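PDB 3EO7: putative Nitroreductase from Anabaena variabilis ATCC 29413, which binds flavin mononucleotide and is probably an oxidoreductase of the nitroreductase family. Local coordinates for residues His6-Gln11 with Tyr448-Tyr453; Arg180-Ile185 with Glu269-Phe274; Phe436-Leu441 with Asn497-Ile502. All coordinates share one frame; numbering follows the deposited sequence.

Contact 1 (His6-Gln11 with Tyr448-Tyr453)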
loop_
_atom_site.group_PDB
_atom_site.type_symbol
_atom_site.label_atom_id
_atom_site.label_comp_id
_atom_site.label_asym_id
_atom_site.label_seq_id
_atom_site.Cartn_x
_atom_site.Cartn_y
_atom_site.Cartn_z
ATOM N N HIS A 6 4.997 -29.285 5.868
ATOM C CA HIS A 6 5.902 -28.373 6.637
ATOM C C HIS A 6 5.667 -26.928 6.189
ATOM O O HIS A 6 5.491 -26.667 4.997
ATOM C CB HIS A 6 7.385 -28.736 6.425
ATOM C CG HIS A 6 8.326 -28.010 7.347
ATOM N ND1 HIS A 6 8.655 -26.678 7.188
ATOM C CD2 HIS A 6 9.024 -28.441 8.429
ATOM C CE1 HIS A 6 9.496 -26.316 8.143
ATOM N NE2 HIS A 6 9.741 -27.368 8.908
ATOM N N GLN A 7 5.678 -26.019 7.149
ATOM C CA GLN A 7 5.466 -24.605 6.871
ATOM C C GLN A 7 6.613 -24.080 5.992
ATOM O O GLN A 7 7.741 -24.563 6.086
ATOM C CB GLN A 7 5.450 -23.788 8.167
ATOM C CG GLN A 7 4.216 -23.945 9.035
ATOM C CD GLN A 7 4.029 -22.771 10.004
ATOM O OE1 GLN A 7 4.997 -22.129 10.435
ATOM N NE2 GLN A 7 2.769 -22.476 10.332
ATOM N N SER A 8 6.320 -23.095 5.156
ATOM C CA SER A 8 7.369 -22.443 4.396
ATOM C C SER A 8 7.763 -21.191 5.195
ATOM O O SER A 8 7.090 -20.812 6.171
ATOM C CB SER A 8 6.915 -22.096 2.975
ATOM O OG SER A 8 5.929 -21.100 3.024
ATOM N N ILE A 9 8.819 -20.523 4.739
ATOM C CA ILE A 9 9.378 -19.394 5.477
ATOM C C ILE A 9 8.383 -18.243 5.650
ATOM O O ILE A 9 8.387 -17.611 6.690
ATOM C CB ILE A 9 10.764 -18.936 4.883
ATOM C CG1 ILE A 9 11.445 -17.879 5.794
ATOM C CG2 ILE A 9 10.586 -18.452 3.452
ATOM C CD1 ILE A 9 11.793 -18.342 7.218
ATOM N N ALA A 10 7.504 -17.983 4.679
ATOM C CA ALA A 10 6.498 -16.913 4.853
ATOM C C ALA A 10 5.507 -17.227 5.997
ATOM O O ALA A 10 5.118 -16.334 6.758
ATOM C CB ALA A 10 5.763 -16.656 3.558
ATOM N N GLN A 11 5.096 -18.494 6.107
ATOM C CA GLN A 11 4.234 -18.920 7.222
ATOM C C GLN A 11 4.948 -18.781 8.567
ATOM O O GLN A 11 4.368 -18.280 9.543
ATOM C CB GLN A 11 3.747 -20.347 7.016
ATOM C CG GLN A 11 2.822 -20.495 5.823
ATOM C CD GLN A 11 2.530 -21.933 5.542
ATOM O OE1 GLN A 11 3.395 -22.697 5.094
ATOM N NE2 GLN A 11 1.300 -22.326 5.807
ATOM N N TYR A 448 2.319 -18.172 -5.542
ATOM C CA TYR A 448 3.404 -17.226 -5.812
ATOM C C TYR A 448 4.660 -17.423 -4.961
ATOM O O TYR A 448 5.566 -16.589 -4.974
ATOM C CB TYR A 448 2.928 -15.811 -5.617
ATOM C CG TYR A 448 1.976 -15.340 -6.688
ATOM C CD1 TYR A 448 2.436 -14.906 -7.920
ATOM C CD2 TYR A 448 0.609 -15.351 -6.446
ATOM C CE1 TYR A 448 1.536 -14.460 -8.911
ATOM C CE2 TYR A 448 -0.294 -14.909 -7.415
ATOM C CZ TYR A 448 0.172 -14.462 -8.627
ATOM O OH TYR A 448 -0.763 -14.037 -9.550
ATOM N N GLY A 449 4.708 -18.522 -4.227
ATOM C CA GLY A 449 5.826 -18.779 -3.350
ATOM C C GLY A 449 5.837 -17.836 -2.156
ATOM O O GLY A 449 4.874 -17.084 -1.906
ATOM N N ASP A 450 6.928 -17.861 -1.396
ATOM C CA ASP A 450 7.009 -17.048 -0.190
ATOM C C ASP A 450 6.944 -15.557 -0.444
ATOM O O ASP A 450 6.512 -14.817 0.414
ATOM C CB ASP A 450 8.238 -17.410 0.628
ATOM C CG ASP A 450 8.151 -18.818 1.158
ATOM O OD1 ASP A 450 7.268 -19.050 2.016
ATOM O OD2 ASP A 450 8.964 -19.656 0.707
ATOM N N ARG A 451 7.389 -15.139 -1.624
ATOM C CA ARG A 451 7.316 -13.719 -2.032
ATOM C C ARG A 451 5.888 -13.186 -2.043
ATOM O O ARG A 451 5.677 -11.986 -2.006
ATOM C CB ARG A 451 7.973 -13.558 -3.398
ATOM C CG ARG A 451 8.062 -12.121 -3.956
ATOM C CD ARG A 451 8.530 -12.213 -5.397
ATOM N NE ARG A 451 8.879 -10.941 -6.080
ATOM C CZ ARG A 451 10.122 -10.428 -6.096
ATOM N NH1 ARG A 451 11.111 -11.013 -5.418
ATOM N NH2 ARG A 451 10.376 -9.339 -6.792
ATOM N N VAL A 452 4.888 -14.072 -2.084
ATOM C CA VAL A 452 3.493 -13.631 -2.059
ATOM C C VAL A 452 3.218 -12.780 -0.817
ATOM O O VAL A 452 2.348 -11.906 -0.843
ATOM C CB VAL A 452 2.474 -14.810 -2.102
ATOM C CG1 VAL A 452 2.360 -15.524 -0.721
ATOM C CG2 VAL A 452 1.072 -14.285 -2.623
ATOM N N TYR A 453 3.992 -12.989 0.252
ATOM C CA TYR A 453 3.815 -12.222 1.470
ATOM C C TYR A 453 3.921 -10.730 1.188
ATOM O O TYR A 453 3.141 -9.926 1.745
ATOM C CB TYR A 453 4.843 -12.654 2.526
ATOM C CG TYR A 453 4.423 -12.312 3.941
ATOM C CD1 TYR A 453 3.615 -13.162 4.665
ATOM C CD2 TYR A 453 4.854 -11.148 4.541
ATOM C CE1 TYR A 453 3.233 -12.878 5.981
ATOM C CE2 TYR A 453 4.522 -10.864 5.850
ATOM C CZ TYR A 453 3.677 -11.731 6.554
ATOM O OH TYR A 453 3.350 -11.433 7.838
#
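One carboxylate oxygen does most of the polar work between residues 6-11, where the first modelled helix begins, and residues 448-453, the turn between helix 441-448 and helix 452-473. Asp450 sends its CG anti to its own carbonyl carbon (chi1 -65°), and OD1 receives two hydrogen bonds. The hydroxyl OG of Ser8 donates to OD1 of Asp450 over 2.6 Å on the syn lone pair, the side facing the other oxygen. The backbone N of Ala10 reaches the same OD1 of Asp450 at 2.9 Å, nearly straight, from above the carboxylate plane. Ser8 occupies the N-cap position but makes no capping bond of its own; its OG turns to Asp450, while its N donates to OE1 of Gln11. The other oxygen, OD2, accepts from the backbone N of Glu259.

The remaining contacts are van der Waals. CG2 of Ile9 comes up crosswise against the carboxylate, 3.4 Å from CG of Asp450. In the one apolar pair, the CB of Ala10 faces the CB of Tyr453 at 4.2 Å, a spacing that suits a methyl group, and the Tyr453 hydroxyl is bonded beyond, to His14.

Backbone shape brings the aspartate here: Gly449 leaves the helix with positive phi, easily adopted by glycine, and a type I turn from Gly449 to Val452 leads on toward the next helix. Replacing Asp450 by an alanine here would probably leave the Ser8 hydroxyl and the Ala10 N without their shared acceptor and loosen the join.

Although Asp450 is buried, three donors (Ser8 OG and the backbone N of Ala10 and of Glu259) grip its carboxylate, so it is likely to stay ionised; the N-terminus of helix 9-16 would probably favour the charge.

Contact 2 (Arg180-Ile185 with Glu269-Phe274)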
loop_
_atom_site.group_PDB
_atom_site.type_symbol
_atom_site.label_atom_id
_atom_site.label_comp_id
_atom_site.label_asym_id
_atom_site.label_seq_id
_atom_site.Cartn_x
_atom_site.Cartn_y
_atom_site.Cartn_z
ATOM N N ARG A 180 8.810 -7.576 13.048
ATOM C CA ARG A 180 7.432 -7.306 12.588
ATOM C C ARG A 180 7.391 -6.205 11.543
ATOM O O ARG A 180 6.384 -5.997 10.887
ATOM C CB ARG A 180 6.544 -6.889 13.760
ATOM C CG ARG A 180 6.434 -7.917 14.867
ATOM C CD ARG A 180 5.276 -7.599 15.787
ATOM N NE ARG A 180 4.993 -8.687 16.729
ATOM C CZ ARG A 180 5.518 -8.824 17.936
ATOM N NH1 ARG A 180 6.403 -7.959 18.408
ATOM N NH2 ARG A 180 5.152 -9.851 18.697
ATOM N N ALA A 181 8.484 -5.434 11.436
ATOM C CA ALA A 181 8.563 -4.352 10.473
ATOM C C ALA A 181 8.272 -4.781 9.034
ATOM O O ALA A 181 7.812 -3.950 8.271
ATOM C CB ALA A 181 9.926 -3.622 10.516
ATOM N N TYR A 182 8.576 -6.019 8.642
ATOM C CA TYR A 182 8.338 -6.404 7.252
ATOM C C TYR A 182 6.863 -6.289 6.859
ATOM O O TYR A 182 6.572 -5.810 5.754
ATOM C CB TYR A 182 8.890 -7.783 6.920
ATOM C CG TYR A 182 9.247 -7.948 5.470
ATOM C CD1 TYR A 182 10.350 -7.269 4.923
ATOM C CD2 TYR A 182 8.529 -8.796 4.622
ATOM C CE1 TYR A 182 10.701 -7.430 3.589
ATOM C CE2 TYR A 182 8.916 -8.972 3.286
ATOM C CZ TYR A 182 9.985 -8.302 2.783
ATOM O OH TYR A 182 10.341 -8.500 1.471
ATOM N N ARG A 183 5.933 -6.652 7.763
ATOM C CA ARG A 183 4.511 -6.467 7.486
ATOM C C ARG A 183 4.220 -4.983 7.266
ATOM O O ARG A 183 3.608 -4.601 6.268
ATOM C CB ARG A 183 3.653 -6.931 8.673
ATOM C CG ARG A 183 3.758 -8.399 8.992
ATOM C CD ARG A 183 2.984 -8.606 10.266
ATOM N NE ARG A 183 2.888 -9.953 10.797
ATOM C CZ ARG A 183 1.762 -10.463 11.308
ATOM N NH1 ARG A 183 0.612 -9.798 11.225
ATOM N NH2 ARG A 183 1.767 -11.665 11.858
ATOM N N ARG A 184 4.681 -4.153 8.206
ATOM C CA ARG A 184 4.405 -2.716 8.163
ATOM C C ARG A 184 5.016 -2.047 6.921
ATOM O O ARG A 184 4.380 -1.197 6.289
ATOM C CB ARG A 184 4.889 -1.990 9.441
ATOM C CG ARG A 184 4.453 -2.633 10.750
ATOM C CD ARG A 184 2.955 -2.714 10.944
ATOM N NE ARG A 184 2.709 -3.046 12.346
ATOM C CZ ARG A 184 2.779 -4.265 12.871
ATOM N NH1 ARG A 184 2.916 -5.349 12.125
ATOM N NH2 ARG A 184 2.640 -4.405 14.180
ATOM N N ILE A 185 6.237 -2.426 6.570
ATOM C CA ILE A 185 6.897 -1.890 5.397
ATOM C C ILE A 185 6.074 -2.152 4.144
ATOM O O ILE A 185 5.880 -1.271 3.303
ATOM C CB ILE A 185 8.287 -2.554 5.234
ATOM C CG1 ILE A 185 9.277 -1.970 6.247
ATOM C CG2 ILE A 185 8.857 -2.345 3.800
ATOM C CD1 ILE A 185 10.577 -2.784 6.405
ATOM N N GLU A 269 17.028 -11.211 13.352
ATOM C CA GLU A 269 17.673 -11.580 12.099
ATOM C C GLU A 269 16.676 -12.064 11.064
ATOM O O GLU A 269 17.017 -12.292 9.910
ATOM C CB GLU A 269 18.676 -12.686 12.416
ATOM C CG GLU A 269 19.773 -12.250 13.428
ATOM C CD GLU A 269 20.715 -13.332 13.852
ATOM O OE1 GLU A 269 20.672 -14.435 13.313
ATOM O OE2 GLU A 269 21.527 -13.083 14.791
ATOM N N LEU A 270 15.408 -12.202 11.466
ATOM C CA LEU A 270 14.407 -12.764 10.603
ATOM C C LEU A 270 13.935 -11.869 9.470
ATOM O O LEU A 270 13.683 -12.365 8.365
ATOM C CB LEU A 270 13.230 -13.227 11.473
ATOM C CG LEU A 270 12.078 -13.907 10.750
ATOM C CD1 LEU A 270 12.493 -15.193 10.098
ATOM C CD2 LEU A 270 10.933 -14.114 11.785
ATOM N N LEU A 271 13.803 -10.568 9.715
ATOM C CA LEU A 271 13.363 -9.637 8.668
ATOM C C LEU A 271 14.300 -9.688 7.445
ATOM O O LEU A 271 13.837 -9.890 6.321
ATOM C CB LEU A 271 13.334 -8.192 9.194
ATOM C CG LEU A 271 12.759 -7.159 8.204
ATOM C CD1 LEU A 271 12.126 -5.989 8.950
ATOM C CD2 LEU A 271 13.796 -6.658 7.204
ATOM N N LYS A 272 15.606 -9.533 7.648
ATOM C CA LYS A 272 16.519 -9.525 6.497
ATOM C C LYS A 272 16.620 -10.909 5.863
ATOM O O LYS A 272 16.677 -11.028 4.623
ATOM C CB LYS A 272 17.889 -8.938 6.835
ATOM C CG LYS A 272 17.800 -7.452 7.161
ATOM C CD LYS A 272 19.180 -6.803 7.320
ATOM C CE LYS A 272 19.083 -5.376 7.843
ATOM N NZ LYS A 272 20.363 -4.685 7.851
ATOM N N TYR A 273 16.650 -11.944 6.706
ATOM C CA TYR A 273 16.612 -13.297 6.197
ATOM C C TYR A 273 15.396 -13.432 5.261
ATOM O O TYR A 273 15.510 -13.880 4.107
ATOM C CB TYR A 273 16.551 -14.324 7.332
ATOM C CG TYR A 273 16.544 -15.748 6.798
ATOM C CD1 TYR A 273 15.355 -16.373 6.443
ATOM C CD2 TYR A 273 17.729 -16.463 6.655
ATOM C CE1 TYR A 273 15.347 -17.645 5.924
ATOM C CE2 TYR A 273 17.718 -17.744 6.166
ATOM C CZ TYR A 273 16.509 -18.330 5.762
ATOM O OH TYR A 273 16.487 -19.621 5.273
ATOM N N PHE A 274 14.226 -13.008 5.738
ATOM C CA PHE A 274 13.009 -13.179 4.953
ATOM C C PHE A 274 13.046 -12.404 3.623
ATOM O O PHE A 274 12.694 -12.966 2.567
ATOM C CB PHE A 274 11.796 -12.812 5.787
ATOM C CG PHE A 274 10.492 -13.111 5.125
ATOM C CD1 PHE A 274 10.227 -14.358 4.588
ATOM C CD2 PHE A 274 9.487 -12.159 5.110
ATOM C CE1 PHE A 274 8.988 -14.634 3.983
ATOM C CE2 PHE A 274 8.239 -12.447 4.540
ATOM C CZ PHE A 274 8.010 -13.676 3.952
#
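Helix segments 181-185 and 270-274 make an angle of 56° between their N-to-C directions with axes 10.5 Å apart at closest approach, and their backbones come nearest at Tyr182 and Leu271. This spacing leaves room for large side chains between them, and the meeting is wholly apolar.

Leu271 carries one half of the contact. With CG anti to the backbone N, its forked end reaches across to the other helix. CD1 of Leu271 lies 3.6 Å from CB of Ala181 and equally near the backbone N of Tyr182, so it lodges against the first turn of helix 181-202, where alanine's single methyl lets it come close. The branch point CG of Leu271 packs 4.1 Å from CD1 of Tyr182, the two side chains crossing at about a right angle. Ile185, one turn further on, touches the same methyl more loosely: its CD1 stands 4.4 Å from CD1 of Leu271.

The aromatic half lies beside this. Tyr182 also places CG anti to the backbone N (chi1 -153°), which swings its ring toward Phe274. The tyrosine atom CD2 approaches the edge of the phenylalanine ring, close to its plane, at 3.5 Å from CD2 of Phe274. The planes are inclined at 74° and the centroids are 5.3 Å apart, an oblique pairing in which tyrosine suits the place because its far end can be polar: its OH is hydrogen-bonded to His275, just past the segment, while the rest of the ring stays in the apolar layer.

Around this pair, helix 9-16 lies over Tyr182 through Tyr13 and over Phe274 through Ala10. Helix 170-177 backs Ala181 and Ile185 through Ser173, and helix 452-473 meets Tyr182 at Arg454.

Contact 3 (Phe436-Leu441 with Asn497-Ile502). With PGR (R-1,2-propanediol), chain R.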
loop_
_atom_site.group_PDB
_atom_site.type_symbol
_atom_site.label_atom_id
_atom_site.label_comp_id
_atom_site.label_asym_id
_atom_site.label_seq_id
_atom_site.Cartn_x
_atom_site.Cartn_y
_atom_site.Cartn_z
ATOM N N PHE A 436 -11.328 -5.755 7.812
ATOM C CA PHE A 436 -10.248 -6.723 7.928
ATOM C C PHE A 436 -9.923 -7.311 6.564
ATOM O O PHE A 436 -10.797 -7.841 5.897
ATOM C CB PHE A 436 -10.650 -7.875 8.852
ATOM C CG PHE A 436 -10.855 -7.457 10.275
ATOM C CD1 PHE A 436 -12.035 -6.855 10.680
ATOM C CD2 PHE A 436 -9.838 -7.603 11.194
ATOM C CE1 PHE A 436 -12.172 -6.405 11.997
ATOM C CE2 PHE A 436 -9.979 -7.164 12.492
ATOM C CZ PHE A 436 -11.139 -6.563 12.888
ATOM N N HIS A 437 -8.665 -7.167 6.144
ATOM C CA HIS A 437 -8.179 -7.811 4.953
ATOM C C HIS A 437 -7.477 -9.077 5.402
ATOM O O HIS A 437 -6.636 -9.057 6.312
ATOM C CB HIS A 437 -7.217 -6.881 4.197
ATOM C CG HIS A 437 -7.909 -5.732 3.560
ATOM N ND1 HIS A 437 -7.544 -4.426 3.794
ATOM C CD2 HIS A 437 -8.983 -5.687 2.737
ATOM C CE1 HIS A 437 -8.339 -3.627 3.103
ATOM N NE2 HIS A 437 -9.234 -4.365 2.460
ATOM N N THR A 438 -7.821 -10.181 4.758
ATOM C CA THR A 438 -7.288 -11.468 5.126
ATOM C C THR A 438 -6.819 -12.254 3.909
ATOM O O THR A 438 -7.135 -11.919 2.767
ATOM C CB THR A 438 -8.368 -12.315 5.842
ATOM O OG1 THR A 438 -9.302 -12.805 4.879
ATOM C CG2 THR A 438 -9.114 -11.510 6.973
ATOM N N SER A 439 -6.060 -13.299 4.176
ATOM C CA SER A 439 -5.608 -14.204 3.138
ATOM C C SER A 439 -5.298 -15.589 3.665
ATOM O O SER A 439 -4.752 -15.742 4.751
ATOM C CB SER A 439 -4.328 -13.653 2.466
ATOM O OG SER A 439 -3.955 -14.411 1.327
ATOM N N ASP A 440 -5.677 -16.601 2.908
ATOM C CA ASP A 440 -5.248 -17.946 3.177
ATOM C C ASP A 440 -3.806 -18.029 2.702
ATOM O O ASP A 440 -3.526 -18.130 1.513
ATOM C CB ASP A 440 -6.163 -18.956 2.467
ATOM C CG ASP A 440 -5.677 -20.390 2.576
ATOM O OD1 ASP A 440 -4.502 -20.683 2.949
ATOM O OD2 ASP A 440 -6.526 -21.258 2.265
ATOM N N LEU A 441 -2.877 -17.920 3.644
ATOM C CA LEU A 441 -1.451 -17.875 3.285
ATOM C C LEU A 441 -0.939 -19.117 2.579
ATOM O O LEU A 441 -0.153 -18.997 1.638
ATOM C CB LEU A 441 -0.600 -17.628 4.533
ATOM C CG LEU A 441 -0.724 -16.327 5.263
ATOM C CD1 LEU A 441 0.299 -16.344 6.447
ATOM C CD2 LEU A 441 -0.515 -15.115 4.327
ATOM N N ASN A 497 -11.036 -20.020 9.787
ATOM C CA ASN A 497 -9.713 -20.317 10.347
ATOM C C ASN A 497 -8.552 -20.181 9.367
ATOM O O ASN A 497 -7.466 -19.750 9.743
ATOM C CB ASN A 497 -9.695 -21.752 10.901
ATOM C CG ASN A 497 -8.413 -22.072 11.642
ATOM O OD1 ASN A 497 -8.034 -21.363 12.571
ATOM N ND2 ASN A 497 -7.752 -23.162 11.254
ATOM N N ASP A 498 -8.787 -20.534 8.110
ATOM C CA ASP A 498 -7.729 -20.521 7.101
ATOM C C ASP A 498 -7.332 -19.117 6.665
ATOM O O ASP A 498 -6.342 -18.968 5.969
ATOM C CB ASP A 498 -8.132 -21.304 5.860
ATOM C CG ASP A 498 -8.087 -22.802 6.094
ATOM O OD1 ASP A 498 -7.486 -23.256 7.100
ATOM O OD2 ASP A 498 -8.688 -23.490 5.277
ATOM N N GLU A 499 -8.126 -18.119 7.044
ATOM C CA GLU A 499 -7.851 -16.738 6.692
ATOM C C GLU A 499 -7.005 -16.055 7.754
ATOM O O GLU A 499 -7.462 -15.855 8.875
ATOM C CB GLU A 499 -9.137 -15.965 6.489
ATOM C CG GLU A 499 -10.047 -16.487 5.402
ATOM C CD GLU A 499 -9.540 -16.277 3.998
ATOM O OE1 GLU A 499 -8.800 -15.275 3.726
ATOM O OE2 GLU A 499 -9.922 -17.092 3.128
ATOM N N ALA A 500 -5.772 -15.708 7.387
ATOM C CA ALA A 500 -4.889 -14.947 8.267
ATOM C C ALA A 500 -5.202 -13.468 8.060
ATOM O O ALA A 500 -5.225 -12.996 6.937
ATOM C CB ALA A 500 -3.442 -15.199 7.932
ATOM N N VAL A 501 -5.438 -12.736 9.138
ATOM C CA VAL A 501 -5.659 -11.299 9.054
ATOM C C VAL A 501 -4.330 -10.623 8.705
ATOM O O VAL A 501 -3.303 -10.876 9.372
ATOM C CB VAL A 501 -6.224 -10.716 10.367
ATOM C CG1 VAL A 501 -6.256 -9.201 10.310
ATOM C CG2 VAL A 501 -7.626 -11.299 10.670
ATOM N N ILE A 502 -4.364 -9.815 7.647
ATOM C CA ILE A 502 -3.211 -9.066 7.122
ATOM C C ILE A 502 -3.240 -7.597 7.544
ATOM O O ILE A 502 -2.216 -7.010 7.831
ATOM C CB ILE A 502 -3.237 -9.123 5.544
ATOM C CG1 ILE A 502 -3.187 -10.575 5.066
ATOM C CG2 ILE A 502 -2.120 -8.308 4.918
ATOM C CD1 ILE A 502 -2.026 -11.306 5.643
HETATM C C1 PGR R . -5.647 -17.787 12.834
HETATM C C2 PGR R . -6.659 -18.759 13.454
HETATM C C3 PGR R . -5.952 -19.955 14.081
HETATM O O1 PGR R . -5.760 -17.810 11.396
HETATM O O2 PGR R . -7.454 -18.151 14.492
HETATM O O HOH W 1 -7.833 -15.992 1.077
HETATM O O HOH W 2 -3.571 -18.571 6.452
#
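Strands 433-439 and 500-508 run antiparallel in the mixed sheet of the nitroreductase fold, and this contact is the end of their pairing. The tight part is the ladder. Ser439 and Ala500 form a hydrogen-bonded pair, N of Ser439 to O of Ala500 at 2.9 Å and N of Ala500 to O of Ser439 at 2.8 Å; N of Ile502 gives a shorter bond, 2.7 Å, to O of His437. Thr438 and Val501 form the non-hydrogen-bonded pair, where beta-branched residues suit an extended chain, and their CG2 methyls meet at 4.0 Å. On the side of Ser439 and Ala500, the CG of Leu441 rests 4.0 Å from the methyl of Ala500, whose small size admits it.

Past the ladder the direct backbone hydrogen bonds give way to water-mediated links, although the chains stay close. One water links N of Leu441 to O of Asp498; another joins N of Asp440 to OE1 of Glu499. The carboxylates of exposed Asp498 and partly exposed Asp440 lie side by side, like charges that would probably repel. OD1 of Asp440 caps the backbone N of Ser443. The propanediol, probably from the crystallisation liquor, donates to O of Asn497.

Between these regions Glu499, bent at chi2, bridges back: its OE2 is held by Lys302 and Tyr303, while OG1 of Thr438 donates to its OE1 at 2.8 Å, from above the carboxylate plane.

In the fold
Along the chain, contact 1 joins the N-terminal segment to residues 448-453 and so spans contact 2; contacts 1 and 3 interleave, and contact 2 closes before contact 3 opens. Contacts 1 and 2, their centres about 13 Å apart, touch directly, Ala10 and Tyr453 both packing on the ring of Phe274. Contact 3, centred about 14 Å from contact 1 and 18 Å from contact 2, touches neither, but helix 452-473 links them: it begins in contact 1, meets Tyr182 of contact 2 and packs on strands of contact 3. Thus the N-terminal helix and two nitroreductase-family regions converge around this long helix, with side chains about 9 to 12 Å from the bound flavin mononucleotide.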